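Local coordinates for TSC1 N-terminal domain (Chaetomium thermophilum, PDB 7A0M), which probably binds phosphoinositide lipids of the lysosomal membrane, an interaction needed to bring the TSC complex to lysosomes and regulate mTORC1, at residues R147-W152 against M189-A194; S204-L209 against G230-S235; L208-V213 against A248-V253; K238-F243 against Y274-F279; F338-Y341 against H346-L349. All coordinates share one frame; numbering follows the deposited sequence.

Contact 1: R147-W152 against M189-A194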
# COMPACT_ATOMS: atom_id res chain seq x y z
N ARG B 147 6.58 -0.77 47.93
CA ARG B 147 7.07 0.38 48.67
C ARG B 147 7.52 1.49 47.73
O ARG B 147 7.20 2.67 47.95
CB ARG B 147 8.22 -0.04 49.59
CG ARG B 147 7.75 -0.57 50.94
CD ARG B 147 7.50 0.57 51.90
NE ARG B 147 8.70 0.88 52.68
CZ ARG B 147 8.99 2.09 53.15
NH1 ARG B 147 8.19 3.11 52.90
NH2 ARG B 147 10.10 2.28 53.86
N LEU B 148 8.24 1.14 46.67
CA LEU B 148 8.65 2.13 45.68
C LEU B 148 7.46 2.68 44.92
O LEU B 148 7.39 3.89 44.64
CB LEU B 148 9.66 1.51 44.72
CG LEU B 148 11.00 1.05 45.29
CD1 LEU B 148 11.87 0.49 44.19
CD2 LEU B 148 11.70 2.22 45.98
N LEU B 149 6.51 1.82 44.56
CA LEU B 149 5.35 2.25 43.78
C LEU B 149 4.50 3.25 44.54
O LEU B 149 4.16 4.32 44.02
CB LEU B 149 4.51 1.04 43.37
CG LEU B 149 5.03 0.25 42.17
CD1 LEU B 149 4.25 -1.04 42.01
CD2 LEU B 149 4.94 1.09 40.92
N VAL B 150 4.15 2.93 45.79
CA VAL B 150 3.29 3.82 46.57
C VAL B 150 3.92 5.20 46.69
O VAL B 150 3.24 6.22 46.54
CB VAL B 150 3.01 3.20 47.96
CG1 VAL B 150 2.72 4.29 48.99
CG2 VAL B 150 1.85 2.22 47.88
N ARG B 151 5.22 5.26 46.95
CA ARG B 151 5.89 6.55 47.02
C ARG B 151 5.99 7.23 45.65
O ARG B 151 6.01 8.47 45.57
CB ARG B 151 7.25 6.36 47.67
CG ARG B 151 7.03 5.72 49.03
CD ARG B 151 7.54 6.58 50.14
NE ARG B 151 7.42 5.88 51.41
CZ ARG B 151 6.26 5.74 52.05
NH1 ARG B 151 5.16 6.25 51.52
NH2 ARG B 151 6.20 5.12 53.22
N TRP B 152 6.10 6.45 44.58
CA TRP B 152 6.16 7.04 43.25
C TRP B 152 4.82 7.60 42.80
O TRP B 152 4.79 8.49 41.95
CB TRP B 152 6.67 6.00 42.25
CG TRP B 152 7.00 6.58 40.92
CD1 TRP B 152 8.18 7.13 40.54
CD2 TRP B 152 6.14 6.65 39.78
NE1 TRP B 152 8.11 7.55 39.23
CE2 TRP B 152 6.87 7.26 38.74
CE3 TRP B 152 4.82 6.26 39.53
CZ2 TRP B 152 6.32 7.50 37.48
CZ3 TRP B 152 4.28 6.49 38.28
CH2 TRP B 152 5.03 7.10 37.27
N MSE B 189 5.26 -6.10 36.91
CA MSE B 189 3.98 -5.89 36.25
C MSE B 189 2.82 -6.43 37.07
O MSE B 189 1.69 -5.96 36.93
CB MSE B 189 4.01 -6.53 34.85
CG MSE B 189 4.99 -5.84 33.91
SE MSE B 189 5.12 -6.62 32.14
CE MSE B 189 6.06 -8.27 32.60
N ASN B 190 3.09 -7.42 37.93
CA ASN B 190 2.09 -7.84 38.91
C ASN B 190 1.82 -6.72 39.91
O ASN B 190 0.66 -6.42 40.23
CB ASN B 190 2.55 -9.10 39.63
CG ASN B 190 2.00 -10.37 39.00
OD1 ASN B 190 2.75 -11.31 38.73
ND2 ASN B 190 0.70 -10.39 38.76
N ALA B 191 2.88 -6.10 40.42
CA ALA B 191 2.71 -5.00 41.37
C ALA B 191 2.07 -3.78 40.72
O ALA B 191 1.29 -3.07 41.35
CB ALA B 191 4.06 -4.64 41.99
N LEU B 192 2.39 -3.53 39.44
CA LEU B 192 1.82 -2.38 38.75
C LEU B 192 0.33 -2.57 38.48
O LEU B 192 -0.42 -1.59 38.41
CB LEU B 192 2.57 -2.11 37.45
CG LEU B 192 2.18 -0.85 36.69
CD1 LEU B 192 2.53 0.39 37.50
CD2 LEU B 192 2.85 -0.80 35.32
N ASN B 193 -0.11 -3.83 38.32
CA ASN B 193 -1.51 -4.09 38.00
C ASN B 193 -2.45 -3.58 39.08
O ASN B 193 -3.57 -3.16 38.78
CB ASN B 193 -1.71 -5.59 37.78
CG ASN B 193 -3.15 -5.94 37.42
OD1 ASN B 193 -3.58 -5.73 36.29
ND2 ASN B 193 -3.89 -6.47 38.39
N ALA B 194 -2.02 -3.62 40.35
CA ALA B 194 -2.85 -3.10 41.43
C ALA B 194 -3.13 -1.61 41.25
O ALA B 194 -4.25 -1.15 41.52
CB ALA B 194 -2.18 -3.36 42.78
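In this all-helical chain, whose helices stack side by side as an alpha-solenoid, L149 of helix 142-153 reaches across to A191 and L192 of helix 185-196. The contact is small and, between side chains, apolar. One branch of L149, CD1, does most of the touching: it comes to 3.6 Å from A191 CB and lies equally near the backbone oxygen, A191 O, since the short alanine side chain lets CD1 come down to the backbone. The second branch diverges, with L149 CD2 meeting L192 CD1 at 4.2 Å. L149 CG stands anti to its own carbonyl carbon (chi1 -79°), which places the fork toward the facing helix. The leucine thereby straddles two consecutive residues, and no hydrogen bond spans the pair. The CD2 branch of L149 also packs on L208 of helix 199-214, while L192 touches A205 and L209 of that same helix, placing the contact in a three-helix core. R147 and R151 reach the other way, to salt bridges with D97 and D101 of helix 89-105. The contact itself is leucine and alanine side chains meeting between neighbouring helices of an alpha-solenoid.

Contact 2: S204-L209 against G230-S235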
# COMPACT_ATOMS: atom_id res chain seq x y z
N SER B 204 -0.83 7.51 35.73
CA SER B 204 0.56 7.39 36.14
C SER B 204 1.08 5.97 35.93
O SER B 204 2.23 5.78 35.51
CB SER B 204 0.72 7.82 37.60
OG SER B 204 0.49 9.21 37.75
N ALA B 205 0.25 4.97 36.23
CA ALA B 205 0.67 3.58 36.06
C ALA B 205 0.97 3.26 34.60
O ALA B 205 1.97 2.60 34.30
CB ALA B 205 -0.41 2.63 36.59
N PHE B 206 0.12 3.72 33.68
CA PHE B 206 0.38 3.50 32.26
C PHE B 206 1.63 4.24 31.80
O PHE B 206 2.37 3.75 30.95
CB PHE B 206 -0.83 3.92 31.43
CG PHE B 206 -1.94 2.90 31.43
CD1 PHE B 206 -1.70 1.59 31.80
CD2 PHE B 206 -3.23 3.27 31.07
CE1 PHE B 206 -2.72 0.66 31.80
CE2 PHE B 206 -4.25 2.34 31.08
CZ PHE B 206 -4.00 1.03 31.44
N SER B 207 1.87 5.44 32.35
CA SER B 207 3.09 6.17 32.02
C SER B 207 4.32 5.41 32.50
O SER B 207 5.32 5.31 31.76
CB SER B 207 3.04 7.57 32.64
OG SER B 207 1.98 8.33 32.10
N LEU B 208 4.28 4.88 33.72
CA LEU B 208 5.41 4.11 34.23
C LEU B 208 5.62 2.84 33.42
O LEU B 208 6.76 2.40 33.22
CB LEU B 208 5.19 3.78 35.71
CG LEU B 208 6.30 3.00 36.42
CD1 LEU B 208 7.58 3.81 36.46
CD2 LEU B 208 5.86 2.62 37.81
N LEU B 209 4.53 2.22 32.95
CA LEU B 209 4.66 1.04 32.10
C LEU B 209 5.39 1.37 30.81
O LEU B 209 6.25 0.61 30.36
CB LEU B 209 3.28 0.45 31.80
CG LEU B 209 3.26 -0.77 30.89
CD1 LEU B 209 4.13 -1.89 31.44
CD2 LEU B 209 1.83 -1.26 30.68
N GLY B 230 -4.60 -8.00 30.28
CA GLY B 230 -6.05 -7.93 30.17
C GLY B 230 -6.63 -6.61 30.63
O GLY B 230 -7.64 -6.15 30.09
N ASN B 231 -6.01 -5.98 31.63
CA ASN B 231 -6.52 -4.71 32.13
C ASN B 231 -6.14 -3.55 31.21
O ASN B 231 -6.84 -2.53 31.19
CB ASN B 231 -6.01 -4.46 33.55
CG ASN B 231 -6.77 -5.27 34.58
OD1 ASN B 231 -7.98 -5.46 34.47
ND2 ASN B 231 -6.06 -5.76 35.59
N ILE B 232 -5.03 -3.67 30.48
CA ILE B 232 -4.74 -2.71 29.42
C ILE B 232 -5.85 -2.73 28.37
O ILE B 232 -6.38 -1.69 27.97
CB ILE B 232 -3.37 -3.00 28.78
CG1 ILE B 232 -2.26 -2.85 29.82
CG2 ILE B 232 -3.13 -2.09 27.59
CD1 ILE B 232 -0.93 -3.42 29.38
N LEU B 233 -6.21 -3.93 27.91
CA LEU B 233 -7.31 -4.06 26.95
C LEU B 233 -8.63 -3.62 27.56
O LEU B 233 -9.48 -3.05 26.86
CB LEU B 233 -7.40 -5.51 26.47
CG LEU B 233 -6.13 -6.11 25.86
CD1 LEU B 233 -6.42 -7.46 25.23
CD2 LEU B 233 -5.50 -5.17 24.85
N GLN B 234 -8.82 -3.87 28.86
CA GLN B 234 -10.06 -3.47 29.51
C GLN B 234 -10.19 -1.95 29.57
O GLN B 234 -11.29 -1.41 29.39
CB GLN B 234 -10.13 -4.08 30.91
CG GLN B 234 -11.46 -3.93 31.61
CD GLN B 234 -11.73 -5.05 32.59
OE1 GLN B 234 -12.77 -5.08 33.24
NE2 GLN B 234 -10.80 -6.00 32.67
N SER B 235 -9.09 -1.25 29.84
CA SER B 235 -9.11 0.21 29.79
C SER B 235 -9.42 0.70 28.38
O SER B 235 -10.18 1.66 28.20
CB SER B 235 -7.77 0.77 30.26
OG SER B 235 -7.74 2.19 30.15
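F206 and L209 of helix 199-214 meet I232 and S235 of helix 228-238 in the buried interior of the alpha-solenoid. The two short segments run at 126° to each other with their axes 12.7 Å apart, a wide separation, spanned chiefly by the F206 ring and by L209 with I232. F206 CE2 comes within 3.6 Å of S235 OG, which lies at the ring edge near the ring plane, and S235 CB lies in the same plane at that edge. I232 approaches the ring obliquely, its CG1 at 4.1 Å from F206 CE1, the two side chains sliding past each other in opposite directions. L209 makes the other bridge: it meets I232 tip to tip, L209 CD2 standing 3.7 Å from I232 CD1. L209 CG is anti to the backbone N (chi1 178°), which extends this branch across the gap.

Further out, helix 242-255 lies against both, since F206 packs on A248 and I232 on L255, and V196 of helix 185-196 also adjoins the phenylalanine. Replacing F206 by an alanine would probably open a gap beside I232 CG1 and leave the S235 and A248 side chains without the ring they pack against. S235 OG is hydrogen-bonded to D239 OD2, and the ring edge meets it only by van der Waals contact, so an oxygen already engaged by a carboxylate is the atom that lies beside F206 CE2.

Contact 3: L208-V213 against A248-V253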
# COMPACT_ATOMS: atom_id res chain seq x y z
N LEU B 208 4.28 4.88 33.72
CA LEU B 208 5.41 4.11 34.23
C LEU B 208 5.62 2.84 33.42
O LEU B 208 6.76 2.40 33.22
CB LEU B 208 5.19 3.78 35.71
CG LEU B 208 6.30 3.00 36.42
CD1 LEU B 208 7.58 3.81 36.46
CD2 LEU B 208 5.86 2.62 37.81
N LEU B 209 4.53 2.22 32.95
CA LEU B 209 4.66 1.04 32.10
C LEU B 209 5.39 1.37 30.81
O LEU B 209 6.25 0.61 30.36
CB LEU B 209 3.28 0.45 31.80
CG LEU B 209 3.26 -0.77 30.89
CD1 LEU B 209 4.13 -1.89 31.44
CD2 LEU B 209 1.83 -1.26 30.68
N CYS B 210 5.05 2.50 30.19
CA CYS B 210 5.77 2.93 28.98
C CYS B 210 7.25 3.14 29.27
O CYS B 210 8.10 2.73 28.48
CB CYS B 210 5.14 4.21 28.43
SG CYS B 210 3.45 4.00 27.80
N ALA B 211 7.57 3.79 30.39
CA ALA B 211 8.97 3.98 30.76
C ALA B 211 9.65 2.64 31.03
O ALA B 211 10.83 2.46 30.72
CB ALA B 211 9.07 4.89 31.98
N PHE B 212 8.91 1.69 31.60
CA PHE B 212 9.48 0.37 31.87
C PHE B 212 9.82 -0.36 30.58
O PHE B 212 10.94 -0.85 30.41
CB PHE B 212 8.50 -0.46 32.71
CG PHE B 212 8.99 -1.85 33.01
CD1 PHE B 212 10.17 -2.04 33.72
CD2 PHE B 212 8.27 -2.95 32.60
CE1 PHE B 212 10.62 -3.32 34.00
CE2 PHE B 212 8.72 -4.23 32.87
CZ PHE B 212 9.89 -4.42 33.58
N VAL B 213 8.86 -0.46 29.66
CA VAL B 213 9.11 -1.12 28.38
C VAL B 213 10.20 -0.40 27.60
O VAL B 213 11.00 -1.04 26.90
CB VAL B 213 7.80 -1.21 27.57
CG1 VAL B 213 8.04 -1.90 26.23
CG2 VAL B 213 6.74 -1.96 28.36
N ALA B 248 -2.94 3.89 27.28
CA ALA B 248 -3.07 2.44 27.19
C ALA B 248 -2.73 1.94 25.79
O ALA B 248 -2.13 0.87 25.64
CB ALA B 248 -4.49 2.02 27.58
N LEU B 249 -3.11 2.70 24.76
CA LEU B 249 -2.82 2.27 23.40
C LEU B 249 -1.33 2.32 23.10
O LEU B 249 -0.79 1.43 22.43
CB LEU B 249 -3.60 3.13 22.40
CG LEU B 249 -3.67 2.58 20.98
CD1 LEU B 249 -4.37 1.23 20.96
CD2 LEU B 249 -4.37 3.57 20.05
N ILE B 250 -0.64 3.35 23.61
CA ILE B 250 0.81 3.43 23.43
C ILE B 250 1.49 2.24 24.09
O ILE B 250 2.40 1.63 23.52
CB ILE B 250 1.35 4.76 23.97
CG1 ILE B 250 0.86 5.93 23.10
CG2 ILE B 250 2.87 4.75 24.02
CD1 ILE B 250 1.27 7.29 23.62
N ALA B 251 1.05 1.89 25.30
CA ALA B 251 1.60 0.72 25.98
C ALA B 251 1.34 -0.55 25.19
O ALA B 251 2.23 -1.40 25.05
CB ALA B 251 1.03 0.60 27.39
N LEU B 252 0.12 -0.71 24.66
CA LEU B 252 -0.20 -1.90 23.88
C LEU B 252 0.65 -1.99 22.62
O LEU B 252 1.15 -3.06 22.27
CB LEU B 252 -1.69 -1.90 23.52
CG LEU B 252 -2.17 -3.11 22.70
CD1 LEU B 252 -1.97 -4.40 23.47
CD2 LEU B 252 -3.62 -2.94 22.29
N VAL B 253 0.83 -0.87 21.91
CA VAL B 253 1.62 -0.87 20.68
C VAL B 253 3.07 -1.24 20.97
O VAL B 253 3.72 -1.92 20.17
CB VAL B 253 1.51 0.50 19.98
CG1 VAL B 253 2.50 0.60 18.83
CG2 VAL B 253 0.09 0.72 19.47
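C210 and A251 bring helix 199-214 and helix 242-255 close together, their CA atoms only 5.6 Å apart. The segments run nearly side by side in the same direction, 21° from parallel, with axes 9.5 Å apart. A251 points its CB at the opposing helix and receives two side chains from directions roughly at right angles. L209 CD2, the same methyl that also serves the neighbouring helix 228-238, lies 3.9 Å from A251 CB, while C210 SG stands alongside at 4.2 Å from A251 CB.

C210 SG meets I250 CG2 at 3.9 Å and lies close to A251 N, so it fits beside the backbone as well as against a methyl branch. C210 SG is anti to the carbonyl carbon (chi1 -66°), which carries the sulfur out toward I250 CG2 and the backbone at A251. L192 of helix 185-196 lies behind L209; Y322 packs beside I250. Two nearly parallel helices, with helix 228-238 between them in the chain, suit the side-by-side stacking of an alpha-solenoid.

No hydrogen bond joins the segments, and all three side-chain pairs are apolar. The cysteine acts here as a compact, polarisable group, and the alanine as a small one. With such slim residues at the nearest point, the two helices can approach closely, and the direct contact between the two segments probably rests on van der Waals packing and burial of apolar groups.

Contact 4: K238-F243 against Y274-F279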
# COMPACT_ATOMS: atom_id res chain seq x y z
N LYS B 238 -13.27 0.32 27.89
CA LYS B 238 -14.24 0.90 28.81
C LYS B 238 -13.96 2.35 29.19
O LYS B 238 -14.90 3.14 29.29
CB LYS B 238 -14.33 0.06 30.09
CG LYS B 238 -14.77 -1.38 29.86
CD LYS B 238 -14.68 -2.17 31.15
CE LYS B 238 -15.08 -3.62 30.94
NZ LYS B 238 -15.28 -4.33 32.24
N ASP B 239 -12.70 2.71 29.41
CA ASP B 239 -12.39 4.07 29.84
C ASP B 239 -12.84 5.08 28.79
O ASP B 239 -12.82 4.81 27.58
CB ASP B 239 -10.89 4.22 30.12
CG ASP B 239 -10.48 3.57 31.42
OD1 ASP B 239 -11.34 3.40 32.31
OD2 ASP B 239 -9.28 3.23 31.57
N GLU B 240 -13.23 6.26 29.26
CA GLU B 240 -13.83 7.27 28.40
C GLU B 240 -12.98 8.53 28.28
O GLU B 240 -13.39 9.46 27.58
CB GLU B 240 -15.23 7.63 28.92
CG GLU B 240 -16.16 6.43 29.00
CD GLU B 240 -17.52 6.77 29.59
OE1 GLU B 240 -17.72 7.94 29.99
OE2 GLU B 240 -18.38 5.87 29.64
N SER B 241 -11.83 8.58 28.94
CA SER B 241 -10.91 9.70 28.80
C SER B 241 -10.01 9.45 27.59
O SER B 241 -9.37 8.40 27.49
CB SER B 241 -10.06 9.87 30.06
OG SER B 241 -9.03 10.82 29.85
N THR B 242 -9.98 10.43 26.67
CA THR B 242 -9.11 10.31 25.50
C THR B 242 -7.65 10.16 25.92
O THR B 242 -6.88 9.43 25.28
CB THR B 242 -9.29 11.53 24.59
OG1 THR B 242 -10.68 11.74 24.36
CG2 THR B 242 -8.58 11.30 23.26
N PHE B 243 -7.24 10.85 26.99
CA PHE B 243 -5.86 10.78 27.45
C PHE B 243 -5.53 9.39 27.99
O PHE B 243 -4.46 8.84 27.69
CB PHE B 243 -5.61 11.85 28.50
CG PHE B 243 -4.18 11.96 28.94
CD1 PHE B 243 -3.26 12.66 28.18
CD2 PHE B 243 -3.75 11.37 30.12
CE1 PHE B 243 -1.94 12.77 28.57
CE2 PHE B 243 -2.44 11.48 30.52
CZ PHE B 243 -1.53 12.17 29.75
N TYR B 274 -9.86 -1.45 18.01
CA TYR B 274 -9.62 -0.56 16.88
C TYR B 274 -10.92 0.08 16.40
O TYR B 274 -10.96 1.28 16.11
CB TYR B 274 -8.95 -1.32 15.74
CG TYR B 274 -9.02 -0.61 14.41
CD1 TYR B 274 -8.13 0.41 14.10
CD2 TYR B 274 -9.98 -0.95 13.46
CE1 TYR B 274 -8.20 1.07 12.89
CE2 TYR B 274 -10.05 -0.30 12.25
CZ TYR B 274 -9.16 0.71 11.97
OH TYR B 274 -9.22 1.36 10.75
N ALA B 275 -11.99 -0.71 16.30
CA ALA B 275 -13.26 -0.18 15.82
C ALA B 275 -13.83 0.85 16.79
O ALA B 275 -14.41 1.85 16.36
CB ALA B 275 -14.26 -1.32 15.61
N ARG B 276 -13.67 0.62 18.10
CA ARG B 276 -14.16 1.59 19.08
C ARG B 276 -13.41 2.91 18.96
O ARG B 276 -14.01 3.99 18.95
CB ARG B 276 -14.02 1.03 20.50
CG ARG B 276 -14.60 1.96 21.55
CD ARG B 276 -13.97 1.77 22.91
NE ARG B 276 -14.63 2.59 23.93
CZ ARG B 276 -14.07 2.95 25.08
NH1 ARG B 276 -12.83 2.59 25.36
NH2 ARG B 276 -14.76 3.70 25.93
N LEU B 277 -12.08 2.84 18.89
CA LEU B 277 -11.28 4.06 18.80
C LEU B 277 -11.47 4.75 17.45
O LEU B 277 -11.30 5.97 17.35
CB LEU B 277 -9.80 3.74 19.03
CG LEU B 277 -9.49 2.97 20.32
CD1 LEU B 277 -7.99 2.88 20.56
CD2 LEU B 277 -10.21 3.58 21.51
N LEU B 278 -11.81 3.99 16.41
CA LEU B 278 -12.07 4.59 15.10
C LEU B 278 -13.27 5.52 15.15
O LEU B 278 -13.33 6.49 14.38
CB LEU B 278 -12.28 3.49 14.06
CG LEU B 278 -12.26 3.90 12.59
CD1 LEU B 278 -10.90 4.48 12.22
CD2 LEU B 278 -12.60 2.72 11.70
N PHE B 279 -14.24 5.26 16.03
CA PHE B 279 -15.42 6.09 16.20
C PHE B 279 -15.39 6.84 17.53
O PHE B 279 -16.42 6.99 18.19
CB PHE B 279 -16.70 5.25 16.11
CG PHE B 279 -17.07 4.85 14.71
CD1 PHE B 279 -16.26 4.00 13.98
CD2 PHE B 279 -18.23 5.33 14.13
CE1 PHE B 279 -16.60 3.64 12.69
CE2 PHE B 279 -18.58 4.97 12.85
CZ PHE B 279 -17.77 4.13 12.13
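R276 of helix 267-278 extends its guanidinium group to D239 and the backbone where helix 228-238 ends, and there it serves two carbonyls. NH1 has its main partner in L236 O, in the last turn of that helix. NH2 turns to the next acceptor along: R276 NH2 lies 2.8 Å from D239 O, with an N-H...O angle of 144°. A weak share of the same oxygen goes to the other nitrogen, R276 NH1 standing 3.1 Å from D239 O. The NH2 donor sits above the carbonyl plane, 49° out of it, and so does not follow a lone pair. An extended chain from CG to NE spans the distance between the helices.

The neighbouring polar groups are satisfied separately. The D239 carboxylate forms a salt bridge with R202 and accepts from V309 N, E240 pairs with K308, and K238 NZ is hydrogen-bonded to Q234. E240 OE2 remains 5.6 Å from R276 NH2 and may add a weak long-range attraction. S241, at the N-cap of the next helix, accepts a weak bond from F243 N on OG, which also bonds D316. Were R276 an alanine, the carbonyls of D239 and L236 would probably lose these donors, and the turn would be tied less firmly to helix 267-278. The contact is an arginine from the next helix binding carbonyls at a helix C terminus, in the turn between helices 228-238 and 242-255 of the alpha-solenoid.

Contact 5: F338-Y341 against H346-L349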
# COMPACT_ATOMS: atom_id res chain seq x y z
N PHE B 338 -6.89 -9.00 9.90
CA PHE B 338 -7.32 -7.62 10.16
C PHE B 338 -8.25 -7.12 9.06
O PHE B 338 -9.32 -6.57 9.34
CB PHE B 338 -6.11 -6.71 10.30
CG PHE B 338 -6.44 -5.33 10.81
CD1 PHE B 338 -7.57 -5.12 11.59
CD2 PHE B 338 -5.62 -4.26 10.51
CE1 PHE B 338 -7.87 -3.85 12.06
CE2 PHE B 338 -5.92 -2.99 10.98
CZ PHE B 338 -7.05 -2.79 11.75
N VAL B 339 -7.85 -7.29 7.80
CA VAL B 339 -8.69 -6.81 6.70
C VAL B 339 -9.96 -7.65 6.60
O VAL B 339 -10.99 -7.16 6.10
CB VAL B 339 -7.91 -6.80 5.37
CG1 VAL B 339 -6.62 -6.00 5.52
CG2 VAL B 339 -7.61 -8.22 4.91
N ASP B 340 -9.92 -8.90 7.05
CA ASP B 340 -11.14 -9.70 7.09
C ASP B 340 -12.11 -9.20 8.16
O ASP B 340 -13.33 -9.29 7.97
CB ASP B 340 -10.80 -11.17 7.34
CG ASP B 340 -12.00 -12.08 7.16
OD1 ASP B 340 -12.37 -12.36 5.99
OD2 ASP B 340 -12.58 -12.52 8.17
N TYR B 341 -11.59 -8.68 9.27
CA TYR B 341 -12.46 -8.05 10.26
C TYR B 341 -13.13 -6.81 9.67
O TYR B 341 -14.33 -6.60 9.86
CB TYR B 341 -11.65 -7.68 11.51
CG TYR B 341 -12.43 -6.91 12.55
CD1 TYR B 341 -13.24 -7.56 13.47
CD2 TYR B 341 -12.36 -5.52 12.61
CE1 TYR B 341 -13.96 -6.87 14.42
CE2 TYR B 341 -13.08 -4.81 13.56
CZ TYR B 341 -13.87 -5.49 14.47
OH TYR B 341 -14.58 -4.79 15.41
N HIS B 346 -19.44 -8.82 10.74
CA HIS B 346 -20.50 -9.74 11.12
C HIS B 346 -19.93 -10.93 11.87
O HIS B 346 -20.48 -11.35 12.90
CB HIS B 346 -21.26 -10.21 9.88
CG HIS B 346 -21.74 -9.09 9.00
ND1 HIS B 346 -20.88 -8.22 8.36
CD2 HIS B 346 -22.99 -8.72 8.64
CE1 HIS B 346 -21.58 -7.35 7.65
NE2 HIS B 346 -22.86 -7.63 7.80
N ASN B 347 -18.80 -11.47 11.40
CA ASN B 347 -18.19 -12.66 12.00
C ASN B 347 -17.72 -12.44 13.44
O ASN B 347 -17.34 -13.42 14.09
CB ASN B 347 -17.01 -13.12 11.15
CG ASN B 347 -17.44 -13.84 9.89
OD1 ASN B 347 -18.63 -14.04 9.66
ND2 ASN B 347 -16.48 -14.22 9.06
N TYR B 348 -17.74 -11.21 13.94
CA TYR B 348 -17.21 -10.91 15.27
C TYR B 348 -18.21 -10.28 16.22
O TYR B 348 -17.99 -10.34 17.44
CB TYR B 348 -16.00 -9.98 15.16
CG TYR B 348 -14.80 -10.57 14.46
CD1 TYR B 348 -14.70 -10.56 13.07
CD2 TYR B 348 -13.75 -11.13 15.18
CE1 TYR B 348 -13.61 -11.09 12.42
CE2 TYR B 348 -12.65 -11.66 14.54
CZ TYR B 348 -12.58 -11.64 13.16
OH TYR B 348 -11.49 -12.18 12.52
N LEU B 349 -19.29 -9.68 15.72
CA LEU B 349 -20.18 -8.89 16.56
C LEU B 349 -21.58 -9.51 16.58
O LEU B 349 -22.11 -9.85 15.52
CB LEU B 349 -20.27 -7.45 16.04
CG LEU B 349 -18.96 -6.66 16.04
CD1 LEU B 349 -19.15 -5.32 15.35
CD2 LEU B 349 -18.45 -6.47 17.45
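A T-shaped aromatic pair, Y341 against Y348, folds the loop that follows helix 335-343 back onto that helix. The edge of the Y341 ring points at one face of Y348: the centroids are 5.0 Å apart and the planes stand at 72°. Y341 CD1 leads, meeting Y348 CD1 at 3.4 Å and lying over the ring offset toward its rim. Beside it, Y341 CE1 comes 3.8 Å from Y348 CB, and Y341 CB faces Y348 CE1 at 4.0 Å, so the contact runs from the ring edge back to the base of the side chain. Y348 CG stands anti to its carbonyl carbon (chi1 -65°), which swings the ring toward the helix, chi2 of 83° setting its face.

The loop connects helices 335-343 and 357-373 of the alpha-solenoid, and helix 267-278 completes the aromatic cluster: F271 meets the Y341 ring and also touches Y348. The Y341 hydroxyl is hydrogen-bonded to N272 of the same helix, which pins the far end of the ring.

Polar groups flank the rings. D340 OD2 lies 4.3 Å from N347 ND2, while D340 pairs with R343 in a salt bridge and N347 bonds K344 through OD1. A sulfate ion, probably from the crystallisation liquor, sits about 5 Å from the N347 side chain. On the same helix, V339 packs on L378 of the second subunit.

Overall arrangement
From the N terminus, contact 1 comes first, its 36 intervening residues closing a loop between helices 142-153 and 185-196 before the others open. Contacts 2 and 3 both start on helix 199-214, sharing L208 and L209, and run to the successive helices 228-238 and 242-255, contact 2 closing first; their centres are about 7 Å apart. All three touch one another, forming a continuous core. Contact 4 crosses contact 3, opening at the turn before helix 242-255, before contact 3 closes, and ending on helix 267-278; it also touches contact 2, S235 O lying near R276 NH1. Contact 5 closes a loop of only four residues near the far end, yet touches contact 4.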